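Local atomic coordinates of glycine cleavage system H protein 1 (Mycobacterium marinum, PDB entry 3TZU), a protein that probably shuttles the methylamine group of glycine from the P protein to the T protein of the glycine cleavage system on a covalently bound lipoyl cofactor. Residues H20-I25 against G39-A44; D50-Q55 against E71-K76. All blocks are in the same frame, centred on the assembly; numbering follows the deposited sequence.

Interaction 1. Residues H20-I25 against G39-A44; sequences HEWIDI and GITSVA
Trp-22 and Gly-39 form a hydrogen-bonded antiparallel pair with two backbone bonds. Trp-22 N donates to Gly-39 O at 2.9 Å, and Gly-39 N donates back to Trp-22 O at 3.1 Å. A third backbone bond, Thr-41 N to His-20 O at 3.0 Å, carries the pairing past the end of strand 36-40. Its donor stands well above the plane of the His-20 carbonyl.

The indole of Trp-22 lies flat over the Gly-39 backbone. CG sits between the backbone N and the carbonyl carbon (chi1 55°), which folds the ring back across the neighbouring strand. Gly-39 CA makes a CH-pi contact with the five-membered ring, 3.7 Å from its centroid. At the ring edge, NE1 reaches Ile-40 O in a weak, bent hydrogen bond (122° at the hydrogen).

Side chains also meet where helix 42-48 begins. His-20 CB packs on Ala-44 CB at 3.8 Å, and its ring passes obliquely by Val-43 CG1. Thr-41 is the N-cap: its OG1 accepts from Ala-44 N at 3.1 Å. Tyr-130 OH bonds both to this OG1 and to His-20 ND1, while His-20 NE2 bonds to Glu-46 O of the second subunit.

The arrangement is an antiparallel strand pair running into an N-capped helix, within the larger beta-sheet of the H-protein fold.

Interaction 2. Residues D50-Q55 against E71-K76; sequences DLVFVQ and EVESTK. With EDO (1,2-ethanediol), chain F.
Glu-73 O is gripped by two successive backbone N-H groups. Val-52 N bonds to it at 2.8 Å, nearly straight and in the carbonyl plane. Phe-53 N bonds to the same oxygen at 3.2 Å, tilted from that plane. This double grip marks a beta bulge, where the register slips by one residue between Leu-51 and Phe-53. Beyond it Glu-73 N returns only a weak bond to Phe-53 O. Two sound bonds close the next pair: Gln-55 N donates to Glu-71 O at 2.9 Å, and Glu-71 N to Gln-55 O.

Phe-53, Gln-55, Glu-71 and Glu-73 share one face of the sheet. The Phe-53 ring stands steeply to both carboxylates. Glu-71 OE2 meets the ring edge in plane, 3.7 Å from Phe-53 CD2. Glu-73 OE1 approaches Phe-53 CD2 obliquely at 3.4 Å. Glu-71 CG lies between its backbone N and carbonyl carbon (chi1 67°) and packs on Gln-55 CB at 3.8 Å.

Val-54 CG2 meets Val-72 CG1 on the other face. Leu-51 and Val-54 reach Ile-103 and Pro-100.

At the end of strand 68-74, Ser-74 OG accepts from Lys-76 N at 3.2 Å in an ST turn and also bonds to Leu-48 O. Lys-76, the predicted lipoylation site, is unmodified here. It sits in the tight turn between strands 68-74 and 77-82. A lipoyl-lysine at such a hairpin tip is characteristic of lipoyl domains; strand 51-55 pairs with the hairpin's first arm.

Overall arrangement
Interaction 1 is buried near the centre of the chain, while interaction 2 is partly buried and lies farther out. They follow in series: helix 42-48, which begins in interaction 1, leads on to strand 51-55 of interaction 2. Each is an antiparallel strand pair, but they belong to different sheets. In 20-25 against 39-44 an aromatic ring covers a glycine, and the strand pairing runs into a helix cap. In 50-55 against 71-76 the backbone ladder is longer and bulged, with two carboxylates converging on one corner of a phenyl ring on the exposed face and valines on the buried one. Leu-81 of strand 77-82 touches both Ile-40 and Val-72, so one strand joins the two contacts.

Interaction 1. Residues H20-I25 against G39-A44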
loop_
_atom_site.group_PDB
_atom_site.type_symbol
_atom_site.label_atom_id
_atom_site.label_comp_id
_atom_site.label_asym_id
_atom_site.label_seq_id
_atom_site.Cartn_x
_atom_site.Cartn_y
_atom_site.Cartn_z
ATOM N N HIS A 20 -7.515 -3.061 -4.286
ATOM C CA HIS A 20 -6.640 -2.349 -5.225
ATOM C C HIS A 20 -6.224 -3.121 -6.449
ATOM O O HIS A 20 -5.109 -2.966 -6.950
ATOM C CB HIS A 20 -5.426 -1.768 -4.508
ATOM C CG HIS A 20 -5.782 -0.905 -3.346
ATOM N ND1 HIS A 20 -6.408 0.256 -3.495
ATOM C CD2 HIS A 20 -5.649 -1.112 -1.974
ATOM C CE1 HIS A 20 -6.643 0.793 -2.280
ATOM N NE2 HIS A 20 -6.171 -0.052 -1.356
ATOM N N GLU A 21 -7.156 -3.929 -6.951
ATOM C CA GLU A 21 -7.038 -4.569 -8.230
ATOM C C GLU A 21 -8.087 -4.061 -9.174
ATOM O O GLU A 21 -9.044 -3.428 -8.759
ATOM C CB GLU A 21 -7.142 -6.076 -8.065
ATOM C CG GLU A 21 -5.978 -6.576 -7.245
ATOM C CD GLU A 21 -5.850 -8.070 -7.127
ATOM O OE1 GLU A 21 -6.204 -8.820 -8.045
ATOM O OE2 GLU A 21 -5.321 -8.497 -6.082
ATOM N N TRP A 22 -7.876 -4.338 -10.452
ATOM C CA TRP A 22 -8.885 -4.136 -11.474
ATOM C C TRP A 22 -9.127 -5.412 -12.220
ATOM O O TRP A 22 -8.271 -6.273 -12.252
ATOM C CB TRP A 22 -8.506 -2.997 -12.443
ATOM C CG TRP A 22 -7.167 -3.144 -13.107
ATOM C CD1 TRP A 22 -5.943 -2.593 -12.688
ATOM C CD2 TRP A 22 -6.843 -3.914 -14.327
ATOM N NE1 TRP A 22 -4.934 -2.952 -13.537
ATOM C CE2 TRP A 22 -5.402 -3.746 -14.544
ATOM C CE3 TRP A 22 -7.573 -4.670 -15.229
ATOM C CZ2 TRP A 22 -4.753 -4.319 -15.621
ATOM C CZ3 TRP A 22 -6.900 -5.266 -16.303
ATOM C CH2 TRP A 22 -5.532 -5.087 -16.503
ATOM N N ILE A 23 -10.298 -5.529 -12.831
ATOM C CA ILE A 23 -10.633 -6.636 -13.740
ATOM C C ILE A 23 -11.370 -5.989 -14.919
ATOM O O ILE A 23 -12.190 -5.085 -14.722
ATOM C CB ILE A 23 -11.491 -7.727 -13.044
ATOM C CG1 ILE A 23 -11.793 -8.876 -14.002
ATOM C CG2 ILE A 23 -12.782 -7.154 -12.489
ATOM C CD1 ILE A 23 -12.151 -10.198 -13.332
ATOM N N ASP A 24 -11.045 -6.426 -16.137
ATOM C CA ASP A 24 -11.611 -5.834 -17.349
ATOM C C ASP A 24 -12.991 -6.361 -17.659
ATOM O O ASP A 24 -13.189 -6.985 -18.665
ATOM C CB ASP A 24 -10.695 -6.082 -18.580
ATOM C CG ASP A 24 -9.581 -5.075 -18.676
ATOM O OD1 ASP A 24 -9.761 -3.956 -18.126
ATOM O OD2 ASP A 24 -8.537 -5.374 -19.277
ATOM N N ILE A 25 -13.923 -6.119 -16.755
ATOM C CA ILE A 25 -15.332 -6.192 -17.028
ATOM C C ILE A 25 -15.809 -4.758 -16.836
ATOM O O ILE A 25 -15.564 -4.130 -15.781
ATOM C CB ILE A 25 -16.051 -7.107 -16.028
ATOM C CG1 ILE A 25 -15.494 -8.549 -16.064
ATOM C CG2 ILE A 25 -17.536 -7.147 -16.311
ATOM C CD1 ILE A 25 -15.827 -9.369 -14.827
ATOM N N GLY A 39 -5.336 -6.870 -13.016
ATOM C CA GLY A 39 -4.090 -6.209 -12.631
ATOM C C GLY A 39 -4.220 -5.399 -11.351
ATOM O O GLY A 39 -5.248 -5.456 -10.660
ATOM N N ILE A 40 -3.176 -4.636 -11.024
ATOM C CA ILE A 40 -3.204 -3.770 -9.827
ATOM C C ILE A 40 -3.407 -2.313 -10.249
ATOM O O ILE A 40 -3.102 -1.934 -11.365
ATOM C CB ILE A 40 -1.982 -3.937 -8.934
ATOM C CG1 ILE A 40 -0.685 -3.476 -9.617
ATOM C CG2 ILE A 40 -1.835 -5.387 -8.462
ATOM C CD1 ILE A 40 0.475 -3.316 -8.645
ATOM N N THR A 41 -3.961 -1.506 -9.365
ATOM C CA THR A 41 -4.250 -0.116 -9.685
ATOM C C THR A 41 -3.018 0.780 -9.518
ATOM O O THR A 41 -1.958 0.358 -9.017
ATOM C CB THR A 41 -5.366 0.425 -8.788
ATOM O OG1 THR A 41 -4.871 0.493 -7.441
ATOM C CG2 THR A 41 -6.645 -0.507 -8.872
ATOM N N SER A 42 -3.157 2.014 -9.989
ATOM C CA SER A 42 -2.140 3.003 -9.850
ATOM C C SER A 42 -1.945 3.330 -8.388
ATOM O O SER A 42 -0.855 3.676 -7.982
ATOM C CB SER A 42 -2.522 4.275 -10.616
ATOM O OG SER A 42 -3.883 4.594 -10.380
ATOM N N VAL A 43 -3.001 3.235 -7.602
ATOM C CA VAL A 43 -2.920 3.491 -6.186
ATOM C C VAL A 43 -2.096 2.398 -5.548
ATOM O O VAL A 43 -1.318 2.659 -4.658
ATOM C CB VAL A 43 -4.326 3.545 -5.547
ATOM C CG1 VAL A 43 -4.216 3.682 -4.020
ATOM C CG2 VAL A 43 -5.147 4.691 -6.163
ATOM N N ALA A 44 -2.212 1.164 -6.024
ATOM C CA ALA A 44 -1.414 0.098 -5.401
ATOM C C ALA A 44 0.074 0.328 -5.704
ATOM O O ALA A 44 0.932 0.205 -4.825
ATOM C CB ALA A 44 -1.873 -1.254 -5.819
#

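Interaction 2. Residues D50-Q55 against E71-K76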
loop_
_atom_site.group_PDB
_atom_site.type_symbol
_atom_site.label_atom_id
_atom_site.label_comp_id
_atom_site.label_asym_id
_atom_site.label_seq_id
_atom_site.Cartn_x
_atom_site.Cartn_y
_atom_site.Cartn_z
ATOM N N ASP A 50 8.849 0.687 -5.505
ATOM C CA ASP A 50 9.521 0.020 -6.618
ATOM C C ASP A 50 9.306 -1.481 -6.538
ATOM O O ASP A 50 9.726 -2.122 -5.589
ATOM C CB ASP A 50 11.019 0.353 -6.565
ATOM C CG ASP A 50 11.289 1.855 -6.738
ATOM O OD1 ASP A 50 10.663 2.501 -7.643
ATOM O OD2 ASP A 50 12.128 2.382 -5.954
ATOM N N LEU A 51 8.617 -2.034 -7.519
ATOM C CA LEU A 51 8.344 -3.462 -7.555
ATOM C C LEU A 51 9.603 -4.317 -7.883
ATOM O O LEU A 51 10.338 -4.011 -8.824
ATOM C CB LEU A 51 7.259 -3.728 -8.574
ATOM C CG LEU A 51 5.900 -3.084 -8.245
ATOM C CD1 LEU A 51 4.806 -3.572 -9.191
ATOM C CD2 LEU A 51 5.454 -3.375 -6.816
ATOM N N VAL A 52 9.838 -5.377 -7.098
ATOM C CA VAL A 52 11.001 -6.231 -7.311
ATOM C C VAL A 52 10.679 -7.701 -7.597
ATOM O O VAL A 52 11.481 -8.388 -8.217
ATOM C CB VAL A 52 12.046 -6.079 -6.189
ATOM C CG1 VAL A 52 12.649 -4.685 -6.271
ATOM C CG2 VAL A 52 11.431 -6.325 -4.813
ATOM N N PHE A 53 9.505 -8.176 -7.189
ATOM C CA PHE A 53 9.147 -9.589 -7.388
ATOM C C PHE A 53 7.642 -9.728 -7.510
ATOM O O PHE A 53 6.888 -9.008 -6.848
ATOM C CB PHE A 53 9.681 -10.435 -6.224
ATOM C CG PHE A 53 9.293 -11.894 -6.276
ATOM C CD1 PHE A 53 9.822 -12.742 -7.244
ATOM C CD2 PHE A 53 8.455 -12.429 -5.318
ATOM C CE1 PHE A 53 9.473 -14.081 -7.288
ATOM C CE2 PHE A 53 8.102 -13.775 -5.355
ATOM C CZ PHE A 53 8.615 -14.604 -6.333
ATOM N N VAL A 54 7.224 -10.636 -8.393
ATOM C CA VAL A 54 5.824 -10.889 -8.675
ATOM C C VAL A 54 5.657 -12.397 -8.816
ATOM O O VAL A 54 6.483 -13.058 -9.477
ATOM C CB VAL A 54 5.345 -10.180 -9.961
ATOM C CG1 VAL A 54 3.906 -10.557 -10.257
ATOM C CG2 VAL A 54 5.488 -8.658 -9.846
ATOM N N GLN A 55 4.616 -12.927 -8.160
ATOM C CA GLN A 55 4.290 -14.357 -8.139
ATOM C C GLN A 55 2.858 -14.506 -8.573
ATOM O O GLN A 55 1.956 -13.940 -7.980
ATOM C CB GLN A 55 4.505 -14.919 -6.717
ATOM C CG GLN A 55 4.052 -16.350 -6.463
ATOM C CD GLN A 55 4.989 -17.084 -5.503
ATOM O OE1 GLN A 55 5.670 -18.038 -5.910
ATOM N NE2 GLN A 55 5.078 -16.612 -4.243
ATOM N N GLU A 71 1.270 -12.838 -5.317
ATOM C CA GLU A 71 1.811 -11.647 -4.648
ATOM C C GLU A 71 2.566 -10.652 -5.543
ATOM O O GLU A 71 3.121 -11.006 -6.577
ATOM C CB GLU A 71 2.682 -12.025 -3.415
ATOM C CG GLU A 71 3.969 -12.741 -3.702
ATOM C CD GLU A 71 4.918 -12.839 -2.495
ATOM O OE1 GLU A 71 4.534 -13.546 -1.516
ATOM O OE2 GLU A 71 6.068 -12.256 -2.543
ATOM N N VAL A 72 2.535 -9.391 -5.125
ATOM C CA VAL A 72 3.407 -8.361 -5.645
ATOM C C VAL A 72 4.258 -7.870 -4.511
ATOM O O VAL A 72 3.798 -7.742 -3.390
ATOM C CB VAL A 72 2.615 -7.210 -6.294
ATOM C CG1 VAL A 72 1.935 -7.730 -7.565
ATOM C CG2 VAL A 72 1.577 -6.658 -5.321
ATOM N N GLU A 73 5.506 -7.561 -4.797
ATOM C CA GLU A 73 6.434 -7.236 -3.749
ATOM C C GLU A 73 7.415 -6.144 -4.145
ATOM O O GLU A 73 7.942 -6.174 -5.228
ATOM C CB GLU A 73 7.164 -8.499 -3.313
ATOM C CG GLU A 73 8.290 -8.273 -2.336
ATOM C CD GLU A 73 8.952 -9.574 -1.894
ATOM O OE1 GLU A 73 8.634 -10.626 -2.482
ATOM O OE2 GLU A 73 9.799 -9.521 -0.963
ATOM N N SER A 74 7.641 -5.194 -3.233
ATOM C CA SER A 74 8.590 -4.111 -3.404
ATOM C C SER A 74 9.698 -4.338 -2.438
ATOM O O SER A 74 9.653 -5.291 -1.671
ATOM C CB SER A 74 7.952 -2.738 -3.114
ATOM O OG SER A 74 7.464 -2.638 -1.775
ATOM N N THR A 75 10.698 -3.456 -2.459
ATOM C CA THR A 75 11.761 -3.529 -1.476
ATOM C C THR A 75 11.235 -3.382 -0.042
ATOM O O THR A 75 11.905 -3.777 0.866
ATOM C CB THR A 75 12.856 -2.468 -1.728
ATOM O OG1 THR A 75 12.244 -1.179 -1.822
ATOM C CG2 THR A 75 13.605 -2.760 -3.028
ATOM N N LYS A 76 10.039 -2.852 0.172
ATOM C CA LYS A 76 9.541 -2.641 1.543
ATOM C C LYS A 76 8.217 -3.346 1.886
ATOM O O LYS A 76 7.854 -3.398 3.036
ATOM C CB LYS A 76 9.373 -1.145 1.788
ATOM C CG LYS A 76 8.241 -0.529 0.963
ATOM C CD LYS A 76 7.910 0.918 1.370
ATOM C CE LYS A 76 6.475 1.334 0.917
ATOM N NZ LYS A 76 5.598 1.667 2.096
HETATM C C1 EDO F . 2.095 1.610 2.817
HETATM O O1 EDO F . 3.478 1.731 3.194
HETATM C C2 EDO F . 1.840 0.207 2.277
HETATM O O2 EDO F . 2.971 -0.150 1.482
#